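Local coordinates for protein SmhA (Serratia marcescens, PDB 7A27) that probably acts as one component of the tripartite alpha-pore-forming toxin Smh, here in its soluble form, contributing to pores made in target membranes, at residues A[9-14]-A[339-344]; A[26-31]-A[288-293]; A[36-41]-A[229-234]; A[52-57]-A[145-150]; A[84-89]-A[113-118]. All blocks are in the same frame, centred on the assembly; numbering follows the deposited sequence.

Interaction 1 (A[9-14]-A[339-344])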
# COMPACT_ATOMS: atom_id res chain seq x y z
N LEU A 9 22.07 4.55 18.18
CA LEU A 9 21.33 3.28 18.41
C LEU A 9 19.85 3.48 18.05
O LEU A 9 19.02 2.65 18.48
CB LEU A 9 21.49 2.87 19.88
CG LEU A 9 22.90 2.53 20.36
CD1 LEU A 9 22.93 2.25 21.85
CD2 LEU A 9 23.43 1.34 19.59
N SER A 10 19.53 4.50 17.27
CA SER A 10 18.15 4.88 16.89
C SER A 10 17.63 3.99 15.76
O SER A 10 18.41 3.29 15.09
CB SER A 10 18.08 6.33 16.45
OG SER A 10 18.49 6.48 15.09
N PRO A 11 16.30 4.00 15.55
CA PRO A 11 15.66 3.33 14.42
C PRO A 11 15.92 4.02 13.08
O PRO A 11 15.44 3.55 12.09
CB PRO A 11 14.15 3.44 14.65
CG PRO A 11 14.00 3.96 16.07
CD PRO A 11 15.32 4.60 16.45
N GLN A 12 16.61 5.16 13.09
CA GLN A 12 16.87 5.98 11.88
C GLN A 12 15.51 6.29 11.26
O GLN A 12 14.56 6.45 12.02
CB GLN A 12 17.90 5.25 11.02
CG GLN A 12 19.11 4.86 11.86
CD GLN A 12 20.41 4.80 11.13
OE1 GLN A 12 20.56 5.31 10.04
NE2 GLN A 12 21.38 4.17 11.77
N THR A 13 15.40 6.31 9.93
CA THR A 13 14.12 6.68 9.25
C THR A 13 13.20 5.47 9.10
O THR A 13 12.30 5.57 8.27
CB THR A 13 14.38 7.35 7.89
OG1 THR A 13 14.97 6.40 7.01
CG2 THR A 13 15.27 8.58 8.02
N LEU A 14 13.38 4.38 9.86
CA LEU A 14 12.50 3.18 9.78
C LEU A 14 11.03 3.55 10.07
O LEU A 14 10.16 3.02 9.36
CB LEU A 14 12.95 2.10 10.77
CG LEU A 14 14.13 1.23 10.34
CD1 LEU A 14 14.49 0.25 11.43
CD2 LEU A 14 13.83 0.45 9.07
N ALA A 339 15.93 3.63 23.48
CA ALA A 339 14.84 2.69 23.82
C ALA A 339 13.49 3.37 23.60
O ALA A 339 12.63 2.76 22.94
CB ALA A 339 14.97 2.22 25.24
N GLU A 340 13.33 4.59 24.12
CA GLU A 340 12.08 5.40 24.00
C GLU A 340 11.74 5.53 22.51
O GLU A 340 10.55 5.42 22.17
CB GLU A 340 12.21 6.79 24.64
CG GLU A 340 12.26 6.73 26.16
CD GLU A 340 12.58 8.03 26.92
OE1 GLU A 340 13.16 7.92 28.05
OE2 GLU A 340 12.25 9.14 26.39
N LYS A 341 12.74 5.78 21.67
CA LYS A 341 12.58 5.95 20.20
C LYS A 341 12.01 4.66 19.61
O LYS A 341 11.09 4.76 18.79
CB LYS A 341 13.89 6.31 19.49
CG LYS A 341 14.45 7.68 19.82
CD LYS A 341 15.81 7.94 19.20
CE LYS A 341 16.46 9.21 19.72
NZ LYS A 341 17.86 9.33 19.24
N TRP A 342 12.53 3.50 20.02
CA TRP A 342 12.07 2.18 19.52
C TRP A 342 10.66 1.89 20.05
O TRP A 342 9.86 1.31 19.27
CB TRP A 342 13.07 1.08 19.84
CG TRP A 342 14.27 1.06 18.95
CD1 TRP A 342 15.50 1.62 19.18
CD2 TRP A 342 14.37 0.45 17.65
NE1 TRP A 342 16.34 1.40 18.13
CE2 TRP A 342 15.67 0.69 17.17
CE3 TRP A 342 13.48 -0.26 16.85
CZ2 TRP A 342 16.10 0.24 15.93
CZ3 TRP A 342 13.91 -0.70 15.62
CH2 TRP A 342 15.20 -0.46 15.17
N GLN A 343 10.32 2.28 21.29
CA GLN A 343 8.96 2.06 21.86
C GLN A 343 7.93 2.85 21.05
O GLN A 343 6.86 2.28 20.76
CB GLN A 343 8.89 2.40 23.35
CG GLN A 343 9.47 1.27 24.19
CD GLN A 343 8.87 -0.04 23.72
OE1 GLN A 343 7.65 -0.16 23.66
NE2 GLN A 343 9.72 -1.01 23.36
N LEU A 344 8.26 4.09 20.70
CA LEU A 344 7.35 4.98 19.94
C LEU A 344 7.11 4.31 18.58
O LEU A 344 5.93 4.22 18.14
CB LEU A 344 8.02 6.35 19.79
CG LEU A 344 7.07 7.54 19.66
CD1 LEU A 344 6.87 8.20 21.03
CD2 LEU A 344 7.56 8.56 18.61
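W342 and P11 carry this contact, with K341 as a flank. The indole leaves the helix with CG beside the backbone N and anti to the carbonyl carbon (chi1 -77°), and so reaches the loop 9-14 that precedes helix 14-37. The pyrrolidine of P11 meets it almost tip to tip: P11 CG sits 3.8 Å from the centroid of the five-membered ring of W342, nearly on the ring normal, a CH-pi contact over the face. P11 CA lies 3.5 Å from W342 CZ2, so the proline backbone also leans on the benzo part. At the edge, W342 NE1 donates to L9 O at 3.0 Å, nearly straight at 161°, with the oxygen in the indole plane. L14 CD1 adds a methyl at 3.9 Å from W342 CH2. K341 runs extended along the outside; its CB touches P11 CD at 3.8 Å and its CD lies near S10 CB, while its ammonium bonds N338. L9 O also takes a bond from Y312 OH on helix 301-321. The buried indole N-H thus has its acceptor, and bond and proline together fix the ring in position and tilt, tying the N-terminal loop to helix 325-358.

Interaction 2 (A[26-31]-A[288-293])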
# COMPACT_ATOMS: atom_id res chain seq x y z
N LEU A 26 -1.82 -0.29 2.11
CA LEU A 26 -3.21 -0.28 2.64
C LEU A 26 -4.17 0.10 1.52
O LEU A 26 -5.20 -0.55 1.38
CB LEU A 26 -3.35 0.71 3.80
CG LEU A 26 -2.71 0.30 5.11
CD1 LEU A 26 -2.68 1.47 6.07
CD2 LEU A 26 -3.43 -0.87 5.73
N LEU A 27 -3.85 1.16 0.78
CA LEU A 27 -4.69 1.62 -0.35
C LEU A 27 -4.75 0.48 -1.39
O LEU A 27 -5.84 0.18 -1.85
CB LEU A 27 -4.13 2.92 -0.93
CG LEU A 27 -4.94 3.52 -2.06
CD1 LEU A 27 -6.37 3.73 -1.65
CD2 LEU A 27 -4.38 4.84 -2.51
N ASN A 28 -3.63 -0.17 -1.69
CA ASN A 28 -3.57 -1.24 -2.72
C ASN A 28 -4.40 -2.44 -2.24
O ASN A 28 -4.89 -3.21 -3.08
CB ASN A 28 -2.14 -1.64 -3.05
CG ASN A 28 -1.99 -2.19 -4.45
OD1 ASN A 28 -2.83 -1.94 -5.32
ND2 ASN A 28 -0.91 -2.93 -4.69
N GLN A 29 -4.56 -2.59 -0.93
CA GLN A 29 -5.38 -3.65 -0.30
C GLN A 29 -6.84 -3.37 -0.72
O GLN A 29 -7.52 -4.34 -1.13
CB GLN A 29 -5.13 -3.62 1.22
CG GLN A 29 -5.65 -4.80 2.00
CD GLN A 29 -5.26 -4.74 3.47
OE1 GLN A 29 -4.84 -3.72 3.99
NE2 GLN A 29 -5.42 -5.85 4.18
N SER A 30 -7.26 -2.09 -0.66
CA SER A 30 -8.63 -1.63 -0.99
C SER A 30 -8.85 -1.74 -2.51
O SER A 30 -9.94 -2.14 -2.90
CB SER A 30 -8.90 -0.22 -0.49
OG SER A 30 -8.77 -0.12 0.92
N TYR A 31 -7.85 -1.43 -3.33
CA TYR A 31 -7.94 -1.54 -4.81
C TYR A 31 -8.00 -3.01 -5.21
O TYR A 31 -8.63 -3.30 -6.22
CB TYR A 31 -6.82 -0.79 -5.53
CG TYR A 31 -6.91 0.72 -5.45
CD1 TYR A 31 -8.13 1.37 -5.52
CD2 TYR A 31 -5.77 1.49 -5.44
CE1 TYR A 31 -8.21 2.75 -5.46
CE2 TYR A 31 -5.83 2.88 -5.40
CZ TYR A 31 -7.05 3.50 -5.41
OH TYR A 31 -7.12 4.85 -5.38
N VAL A 288 -2.41 -1.29 -10.34
CA VAL A 288 -1.03 -1.38 -10.89
C VAL A 288 -0.22 -0.15 -10.51
O VAL A 288 0.96 -0.31 -10.20
CB VAL A 288 -1.04 -1.60 -12.41
CG1 VAL A 288 0.35 -1.52 -12.99
CG2 VAL A 288 -1.69 -2.93 -12.75
N ASP A 289 -0.80 1.05 -10.56
CA ASP A 289 -0.06 2.30 -10.21
C ASP A 289 0.38 2.20 -8.74
O ASP A 289 1.58 2.44 -8.47
CB ASP A 289 -0.88 3.57 -10.43
CG ASP A 289 -1.04 4.04 -11.87
OD1 ASP A 289 -0.28 3.55 -12.75
OD2 ASP A 289 -1.92 4.90 -12.10
N THR A 290 -0.52 1.85 -7.82
CA THR A 290 -0.16 1.85 -6.37
C THR A 290 0.68 0.61 -6.08
O THR A 290 1.44 0.67 -5.09
CB THR A 290 -1.36 2.11 -5.45
OG1 THR A 290 -2.08 0.90 -5.29
CG2 THR A 290 -2.24 3.23 -5.96
N TYR A 291 0.61 -0.44 -6.89
CA TYR A 291 1.51 -1.61 -6.71
C TYR A 291 2.94 -1.12 -6.96
O TYR A 291 3.83 -1.43 -6.17
CB TYR A 291 1.18 -2.77 -7.66
CG TYR A 291 1.72 -4.10 -7.22
CD1 TYR A 291 3.05 -4.43 -7.40
CD2 TYR A 291 0.90 -5.03 -6.61
CE1 TYR A 291 3.55 -5.67 -6.99
CE2 TYR A 291 1.37 -6.26 -6.19
CZ TYR A 291 2.70 -6.58 -6.38
OH TYR A 291 3.13 -7.80 -5.97
N VAL A 292 3.12 -0.35 -8.02
CA VAL A 292 4.44 0.22 -8.41
C VAL A 292 4.96 1.11 -7.27
O VAL A 292 6.16 1.01 -6.94
CB VAL A 292 4.35 0.97 -9.75
CG1 VAL A 292 5.60 1.77 -10.02
CG2 VAL A 292 4.08 0.05 -10.92
N LEU A 293 4.10 1.94 -6.67
CA LEU A 293 4.51 2.84 -5.57
C LEU A 293 4.87 1.99 -4.35
O LEU A 293 5.81 2.36 -3.64
CB LEU A 293 3.42 3.86 -5.24
CG LEU A 293 3.23 4.99 -6.25
CD1 LEU A 293 2.25 6.01 -5.70
CD2 LEU A 293 4.54 5.68 -6.58
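T290 is the residue to follow, its CB directed toward helix 26-31. From CB the side chain forks. OG1 takes the crowded position between the backbone N and the carbonyl carbon (chi1 80°), and CG2 falls beside the backbone N. The hydroxyl branch goes to N28: T290 OG1 lies 3.4 Å from N28 CB and 3.2 Å from N28 CG, as the two side chains run past one another head to tail. The same oxygen stands in the plane of the Y31 ring, 3.7 Å from Y31 CD2, and it has a weak hydrogen bond to L286 O one turn back in its own helix. The methyl branch meets the edge of Y31, with T290 CG2 at 3.7 Å from Y31 CE2, and faces L27 CD2 more loosely at 4.4 Å. N28, its CG anti to the backbone N, reaches on past T290 to Y291, where the amide plane stands 79° to the ring. The helices run antiparallel, at 154°, and their axes come within 9.2 Å. L27 also brings the contact within about 7 Å, side chain to side chain, of N359, which binds calcium in another model of this protein. The chemistry is that of a polar pair, asparagine and threonine, buried near the middle of the bundle between tyrosine rings, with part of the hydroxyl's polarity met by its own helix.

Interaction 3 (A[36-41]-A[229-234])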
# COMPACT_ATOMS: atom_id res chain seq x y z
N LEU A 36 -11.92 -7.48 -6.93
CA LEU A 36 -12.52 -8.79 -6.55
C LEU A 36 -14.02 -8.64 -6.28
O LEU A 36 -14.69 -9.69 -6.31
CB LEU A 36 -11.80 -9.33 -5.31
CG LEU A 36 -10.35 -9.75 -5.55
CD1 LEU A 36 -9.59 -9.91 -4.24
CD2 LEU A 36 -10.29 -11.02 -6.37
N SER A 37 -14.52 -7.43 -6.00
CA SER A 37 -15.95 -7.15 -5.71
C SER A 37 -16.68 -6.86 -7.01
O SER A 37 -17.87 -7.19 -7.12
CB SER A 37 -16.11 -6.01 -4.73
OG SER A 37 -15.46 -6.32 -3.50
N GLN A 38 -15.99 -6.26 -7.96
CA GLN A 38 -16.52 -5.87 -9.28
C GLN A 38 -17.18 -7.08 -9.93
O GLN A 38 -16.55 -8.13 -9.99
CB GLN A 38 -15.40 -5.30 -10.16
CG GLN A 38 -15.82 -4.98 -11.59
CD GLN A 38 -16.99 -4.03 -11.64
OE1 GLN A 38 -16.99 -2.97 -11.01
NE2 GLN A 38 -18.00 -4.42 -12.39
N GLN A 39 -18.43 -6.91 -10.36
CA GLN A 39 -19.23 -7.87 -11.15
C GLN A 39 -18.40 -8.23 -12.39
O GLN A 39 -17.83 -7.33 -13.00
CB GLN A 39 -20.53 -7.15 -11.53
CG GLN A 39 -21.70 -8.05 -11.93
CD GLN A 39 -22.86 -7.29 -12.55
OE1 GLN A 39 -22.69 -6.24 -13.17
NE2 GLN A 39 -24.06 -7.86 -12.43
N LEU A 40 -18.28 -9.51 -12.72
CA LEU A 40 -17.61 -10.03 -13.95
C LEU A 40 -18.51 -9.72 -15.15
O LEU A 40 -19.71 -9.41 -14.96
CB LEU A 40 -17.41 -11.54 -13.82
CG LEU A 40 -16.33 -12.00 -12.83
CD1 LEU A 40 -16.62 -13.37 -12.25
CD2 LEU A 40 -14.97 -11.98 -13.50
N LEU A 41 -17.94 -9.78 -16.35
CA LEU A 41 -18.71 -9.64 -17.62
C LEU A 41 -19.19 -11.04 -17.96
O LEU A 41 -18.32 -11.91 -18.11
CB LEU A 41 -17.80 -9.06 -18.71
CG LEU A 41 -18.43 -8.93 -20.09
CD1 LEU A 41 -19.61 -7.98 -20.05
CD2 LEU A 41 -17.40 -8.47 -21.11
N ALA A 229 -28.64 -7.61 -18.45
CA ALA A 229 -29.33 -6.33 -18.73
C ALA A 229 -28.30 -5.19 -18.69
O ALA A 229 -28.28 -4.36 -19.63
CB ALA A 229 -30.44 -6.10 -17.74
N SER A 230 -27.42 -5.16 -17.68
CA SER A 230 -26.38 -4.11 -17.54
C SER A 230 -25.18 -4.54 -16.70
O SER A 230 -25.34 -5.22 -15.69
CB SER A 230 -26.99 -2.85 -17.00
OG SER A 230 -27.36 -3.01 -15.64
N TYR A 231 -24.00 -4.06 -17.10
CA TYR A 231 -22.71 -4.25 -16.40
C TYR A 231 -22.61 -3.18 -15.29
O TYR A 231 -22.49 -1.98 -15.64
CB TYR A 231 -21.56 -4.19 -17.41
CG TYR A 231 -20.19 -4.35 -16.80
CD1 TYR A 231 -19.64 -5.60 -16.58
CD2 TYR A 231 -19.46 -3.26 -16.39
CE1 TYR A 231 -18.41 -5.75 -15.97
CE2 TYR A 231 -18.21 -3.39 -15.80
CZ TYR A 231 -17.69 -4.65 -15.56
OH TYR A 231 -16.46 -4.79 -14.98
N MET A 232 -22.69 -3.60 -14.02
CA MET A 232 -22.68 -2.68 -12.84
C MET A 232 -21.24 -2.37 -12.41
O MET A 232 -20.51 -3.31 -12.05
CB MET A 232 -23.46 -3.27 -11.67
CG MET A 232 -24.90 -3.59 -12.04
SD MET A 232 -25.83 -2.06 -12.39
CE MET A 232 -26.69 -1.91 -10.82
N ILE A 233 -20.90 -1.08 -12.37
CA ILE A 233 -19.53 -0.56 -12.05
C ILE A 233 -19.44 -0.20 -10.57
O ILE A 233 -20.21 0.67 -10.10
CB ILE A 233 -19.19 0.64 -12.94
CG1 ILE A 233 -19.26 0.26 -14.42
CG2 ILE A 233 -17.84 1.22 -12.56
CD1 ILE A 233 -19.19 1.41 -15.40
N SER A 234 -18.52 -0.86 -9.87
CA SER A 234 -18.24 -0.65 -8.43
C SER A 234 -17.15 0.42 -8.32
O SER A 234 -16.24 0.45 -9.18
CB SER A 234 -17.84 -1.95 -7.75
OG SER A 234 -18.84 -2.96 -7.92
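Two flat groups, the Y231 ring and the Q38 amide, lie with planes only 26° apart, the amide nitrogen placed obliquely to the ring. At the ring edge, near its plane, the backbone L41 N stands 4.1 Å from Y231 CE1; L41 CD1 touches Y231 CD1 at 4.2 Å. The amide's own edges are busy. The Q38 chain is bent at chi2 (55°), which turns the tip onto the strand: S234 N donates to Q38 OE1 at 2.8 Å, almost straight at 171°, in the carbonyl plane. Q38 NE2 gives one hydrogen to M232 O at 2.8 Å, from above that carbonyl's plane, and the other to Q39 O at 3.0 Å, on a lone pair. Next along, Q39 stays extended, and M232 N donates to Q39 OE1 at 2.8 Å, nearly along the C=O axis. Q283 NE2 is a second donor to Q38 OE1, so two bonds grip each polar atom of the Q38 amide and its rotation is settled. Strand 230-237 pairs with strand 198-206 along its other edge; together they form a two-stranded hairpin, probably the beta-tongue of ClyA-family toxins. The two glutamines therefore satisfy M232 and S234 much as a further strand would, fastening the hairpin to the end of helix 14-37.

Interaction 4 (A[52-57]-A[145-150])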
# COMPACT_ATOMS: atom_id res chain seq x y z
N VAL A 52 -13.73 -11.94 -25.24
CA VAL A 52 -12.70 -12.88 -24.68
C VAL A 52 -11.50 -12.11 -24.12
O VAL A 52 -10.92 -12.61 -23.14
CB VAL A 52 -12.27 -13.99 -25.67
CG1 VAL A 52 -13.42 -14.95 -25.97
CG2 VAL A 52 -11.64 -13.45 -26.95
N LYS A 53 -11.14 -10.94 -24.68
CA LYS A 53 -9.95 -10.15 -24.25
C LYS A 53 -10.25 -9.48 -22.90
O LYS A 53 -9.32 -9.44 -22.06
CB LYS A 53 -9.51 -9.13 -25.30
CG LYS A 53 -9.30 -9.71 -26.70
CD LYS A 53 -8.28 -9.02 -27.60
CE LYS A 53 -6.86 -9.18 -27.08
NZ LYS A 53 -5.85 -9.10 -28.16
N ILE A 54 -11.49 -9.00 -22.71
CA ILE A 54 -11.96 -8.37 -21.43
C ILE A 54 -12.04 -9.45 -20.34
O ILE A 54 -11.38 -9.27 -19.30
CB ILE A 54 -13.30 -7.64 -21.61
CG1 ILE A 54 -13.21 -6.50 -22.63
CG2 ILE A 54 -13.82 -7.13 -20.26
CD1 ILE A 54 -14.55 -5.94 -23.06
N LYS A 55 -12.82 -10.51 -20.55
CA LYS A 55 -12.99 -11.63 -19.58
C LYS A 55 -11.61 -12.17 -19.16
O LYS A 55 -11.45 -12.46 -17.96
CB LYS A 55 -13.83 -12.77 -20.18
CG LYS A 55 -15.33 -12.51 -20.24
CD LYS A 55 -16.11 -13.65 -20.89
CE LYS A 55 -17.60 -13.38 -20.98
NZ LYS A 55 -18.29 -14.39 -21.81
N ALA A 56 -10.67 -12.32 -20.09
CA ALA A 56 -9.29 -12.83 -19.85
C ALA A 56 -8.52 -11.85 -18.97
O ALA A 56 -7.84 -12.32 -18.04
CB ALA A 56 -8.55 -13.05 -21.15
N TYR A 57 -8.61 -10.55 -19.26
CA TYR A 57 -7.92 -9.49 -18.50
C TYR A 57 -8.53 -9.38 -17.11
O TYR A 57 -7.77 -9.33 -16.12
CB TYR A 57 -7.98 -8.16 -19.25
CG TYR A 57 -7.24 -6.99 -18.63
CD1 TYR A 57 -5.88 -7.07 -18.33
CD2 TYR A 57 -7.87 -5.78 -18.43
CE1 TYR A 57 -5.20 -5.98 -17.81
CE2 TYR A 57 -7.20 -4.68 -17.92
CZ TYR A 57 -5.86 -4.78 -17.61
OH TYR A 57 -5.22 -3.69 -17.11
N GLY A 145 -0.27 -2.78 -20.06
CA GLY A 145 0.24 -2.18 -21.30
C GLY A 145 -0.42 -2.79 -22.53
O GLY A 145 -0.75 -2.03 -23.46
N ASN A 146 -0.58 -4.11 -22.55
CA ASN A 146 -1.15 -4.87 -23.69
C ASN A 146 -2.66 -4.59 -23.80
O ASN A 146 -3.17 -4.52 -24.93
CB ASN A 146 -0.90 -6.37 -23.58
CG ASN A 146 0.53 -6.76 -23.86
OD1 ASN A 146 1.26 -6.04 -24.54
ND2 ASN A 146 0.93 -7.91 -23.34
N PHE A 147 -3.34 -4.45 -22.67
CA PHE A 147 -4.80 -4.21 -22.68
C PHE A 147 -5.04 -2.77 -23.15
O PHE A 147 -6.04 -2.55 -23.86
CB PHE A 147 -5.46 -4.55 -21.34
CG PHE A 147 -6.97 -4.55 -21.40
CD1 PHE A 147 -7.64 -5.55 -22.09
CD2 PHE A 147 -7.71 -3.53 -20.83
CE1 PHE A 147 -9.02 -5.54 -22.17
CE2 PHE A 147 -9.10 -3.53 -20.90
CZ PHE A 147 -9.75 -4.53 -21.58
N LEU A 148 -4.15 -1.82 -22.80
CA LEU A 148 -4.26 -0.40 -23.26
C LEU A 148 -4.14 -0.34 -24.79
O LEU A 148 -4.97 0.33 -25.39
CB LEU A 148 -3.21 0.47 -22.57
CG LEU A 148 -3.61 1.00 -21.20
CD1 LEU A 148 -2.41 1.60 -20.47
CD2 LEU A 148 -4.74 2.02 -21.32
N ASN A 149 -3.18 -1.05 -25.38
CA ASN A 149 -2.99 -1.12 -26.86
C ASN A 149 -4.26 -1.69 -27.51
O ASN A 149 -4.49 -1.38 -28.71
CB ASN A 149 -1.77 -1.95 -27.26
CG ASN A 149 -0.46 -1.40 -26.75
OD1 ASN A 149 -0.34 -0.22 -26.47
ND2 ASN A 149 0.54 -2.26 -26.64
N VAL A 150 -5.04 -2.48 -26.77
CA VAL A 150 -6.31 -3.10 -27.26
C VAL A 150 -7.41 -2.03 -27.26
O VAL A 150 -8.15 -1.94 -28.27
CB VAL A 150 -6.71 -4.35 -26.44
CG1 VAL A 150 -8.13 -4.81 -26.74
CG2 VAL A 150 -5.72 -5.49 -26.65
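Helices 52-57 and 145-150 run antiparallel, their directions 156° apart and their axes 11.5 Å away at the nearest, and Y57 and F147 carry the facing CA atoms. That wide spacing is filled by two aromatic rings. Both side chains set CG anti to the backbone N, Y57 at chi1 -177° and F147 at -170°, so each ring is thrown across the gap toward the opposite helix. They pass and overlap as an offset stack, with centroids of Y57 and F147 4.1 Å apart and planes near parallel. The overlap is staggered such that each ring also lies over the other's CB: F147 CB sits 3.6 Å from the Y57 centroid, close to the ring normal, and Y57 CB is 4.3 Å from the F147 centroid, two CH-pi contacts of unequal closeness. I54 CG1 closes on the edge of F147, 4.1 Å from CZ. Toward the exposed side K53 bends at chi3 and lays its tip against V150, K53 CE being 3.9 Å from V150 CG2, so that the end of the lysine touches one valine methyl. Helix 272-299 packs against Y57 and I54: Y57 meets V280 and A284 and its hydroxyl bonds Q281 OE1, and I54 rests on L273. The stack thus joins the long helices 48-96 and 104-155 beside helix 272-299, with L41 of the loop after helix 14-37 packed against I54.

Interaction 5 (A[84-89]-A[113-118])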
# COMPACT_ATOMS: atom_id res chain seq x y z
N SER A 84 8.92 -4.73 15.57
CA SER A 84 8.46 -4.84 16.97
C SER A 84 9.49 -5.66 17.75
O SER A 84 9.95 -5.19 18.82
CB SER A 84 7.12 -5.53 17.11
OG SER A 84 6.16 -4.91 16.28
N ASN A 85 9.81 -6.84 17.20
CA ASN A 85 10.78 -7.80 17.79
C ASN A 85 12.06 -7.04 18.13
O ASN A 85 12.55 -7.18 19.26
CB ASN A 85 11.02 -9.00 16.86
CG ASN A 85 9.92 -10.04 16.87
OD1 ASN A 85 8.81 -9.79 17.33
ND2 ASN A 85 10.23 -11.24 16.40
N PHE A 86 12.57 -6.24 17.20
CA PHE A 86 13.82 -5.48 17.40
C PHE A 86 13.62 -4.49 18.56
O PHE A 86 14.52 -4.37 19.41
CB PHE A 86 14.27 -4.77 16.13
CG PHE A 86 15.73 -4.36 16.14
CD1 PHE A 86 16.14 -3.21 16.79
CD2 PHE A 86 16.69 -5.13 15.52
CE1 PHE A 86 17.48 -2.84 16.82
CE2 PHE A 86 18.03 -4.76 15.56
CZ PHE A 86 18.42 -3.61 16.21
N ALA A 87 12.48 -3.80 18.62
CA ALA A 87 12.20 -2.85 19.72
C ALA A 87 12.30 -3.59 21.05
O ALA A 87 12.99 -3.06 21.97
CB ALA A 87 10.84 -2.22 19.56
N ALA A 88 11.67 -4.76 21.13
CA ALA A 88 11.65 -5.61 22.34
C ALA A 88 13.09 -5.91 22.77
O ALA A 88 13.37 -5.83 23.97
CB ALA A 88 10.86 -6.86 22.10
N LEU A 89 13.96 -6.23 21.82
CA LEU A 89 15.38 -6.56 22.10
C LEU A 89 16.11 -5.32 22.66
O LEU A 89 16.92 -5.49 23.59
CB LEU A 89 16.07 -7.08 20.83
CG LEU A 89 15.57 -8.42 20.29
CD1 LEU A 89 16.39 -8.84 19.09
CD2 LEU A 89 15.59 -9.53 21.33
N ALA A 113 26.41 -5.68 19.52
CA ALA A 113 27.05 -6.45 18.42
C ALA A 113 26.05 -7.50 17.92
O ALA A 113 25.93 -7.64 16.70
CB ALA A 113 28.34 -7.07 18.87
N ALA A 114 25.33 -8.19 18.81
CA ALA A 114 24.32 -9.22 18.46
C ALA A 114 23.14 -8.59 17.70
O ALA A 114 22.67 -9.21 16.74
CB ALA A 114 23.86 -9.94 19.69
N LEU A 115 22.66 -7.42 18.12
CA LEU A 115 21.52 -6.76 17.43
C LEU A 115 21.95 -6.32 16.03
O LEU A 115 21.10 -6.33 15.13
CB LEU A 115 20.97 -5.60 18.26
CG LEU A 115 20.45 -5.98 19.65
CD1 LEU A 115 19.65 -4.84 20.27
CD2 LEU A 115 19.58 -7.24 19.60
N SER A 116 23.23 -5.99 15.84
CA SER A 116 23.81 -5.67 14.51
C SER A 116 23.50 -6.84 13.57
O SER A 116 23.01 -6.60 12.46
CB SER A 116 25.28 -5.43 14.61
OG SER A 116 25.87 -5.21 13.34
N ASP A 117 23.78 -8.06 14.04
CA ASP A 117 23.53 -9.34 13.33
C ASP A 117 22.04 -9.45 12.97
O ASP A 117 21.72 -9.71 11.80
CB ASP A 117 23.94 -10.51 14.22
CG ASP A 117 24.11 -11.84 13.54
OD1 ASP A 117 24.50 -11.80 12.38
OD2 ASP A 117 23.86 -12.89 14.18
N VAL A 118 21.15 -9.26 13.96
CA VAL A 118 19.68 -9.38 13.77
C VAL A 118 19.25 -8.40 12.69
O VAL A 118 18.50 -8.80 11.79
CB VAL A 118 18.92 -9.13 15.08
CG1 VAL A 118 17.40 -9.06 14.83
CG2 VAL A 118 19.28 -10.18 16.12
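L115, held between F86 and L89, is the tightly packed part of this contact. F86 holds CG anti to the backbone N (chi1 -161°), which swings the ring across to the opposite helix, where F86 CZ rests 3.8 Å from L115 CB. The ring presents its edge to the backbone there, L115 O lying near the ring plane at 3.5 Å from F86 CE2. L115 in turn directs its CG beside the backbone N and brings one methyl to L89, L115 CD2 meeting L89 CD1 at 3.6 Å and L89 CB at 3.7 Å, so it is gripped from both residues of the other helix. Contacts loosen at V118. Its CG1 stands 4.1 Å from F86 CD2, passing beside the ring, and V118 CG2 is 4.4 Å from L89 CD1. L89 and V118 are only partly buried, whereas F86 and L115 are buried. The contact is mainly apolar packing, with one carbonyl at a ring edge, between segments whose axes are almost exactly antiparallel at 178° and 11.3 Å apart. The segments belong to helices 48-96 and 104-155, consecutive in the chain and joined by the loop between residues 96 and 104. Two further helices pack against the pair: helix 301-321, where F86 touches V308 and W305 and L115 touches Y312, and helix 325-358, which packs on A87.

How the interactions relate
Interactions 4 and 5 join the same two helices, 48-96 and 104-155, at places whose centres are about 47 Å apart, on opposite sides of the chain's centre. Each has a neighbour. Interaction 1 touches interaction 5, where the W342 and F86 rings pack together, so the indole pinned by the N-terminal loop also rests on the antiparallel pair. Interaction 3 touches interaction 4, where L41 CD2 meets I54 CG2 at 3.9 Å. Interaction 2 sits near the middle, about 20 Å centre to centre from both 3 and 4, and shares helix 14-37 with 3. Of the five, interaction 2 comes nearest the calcium-site residue N359; the side chain of S37 in interaction 3 is about 11 Å from that of N359.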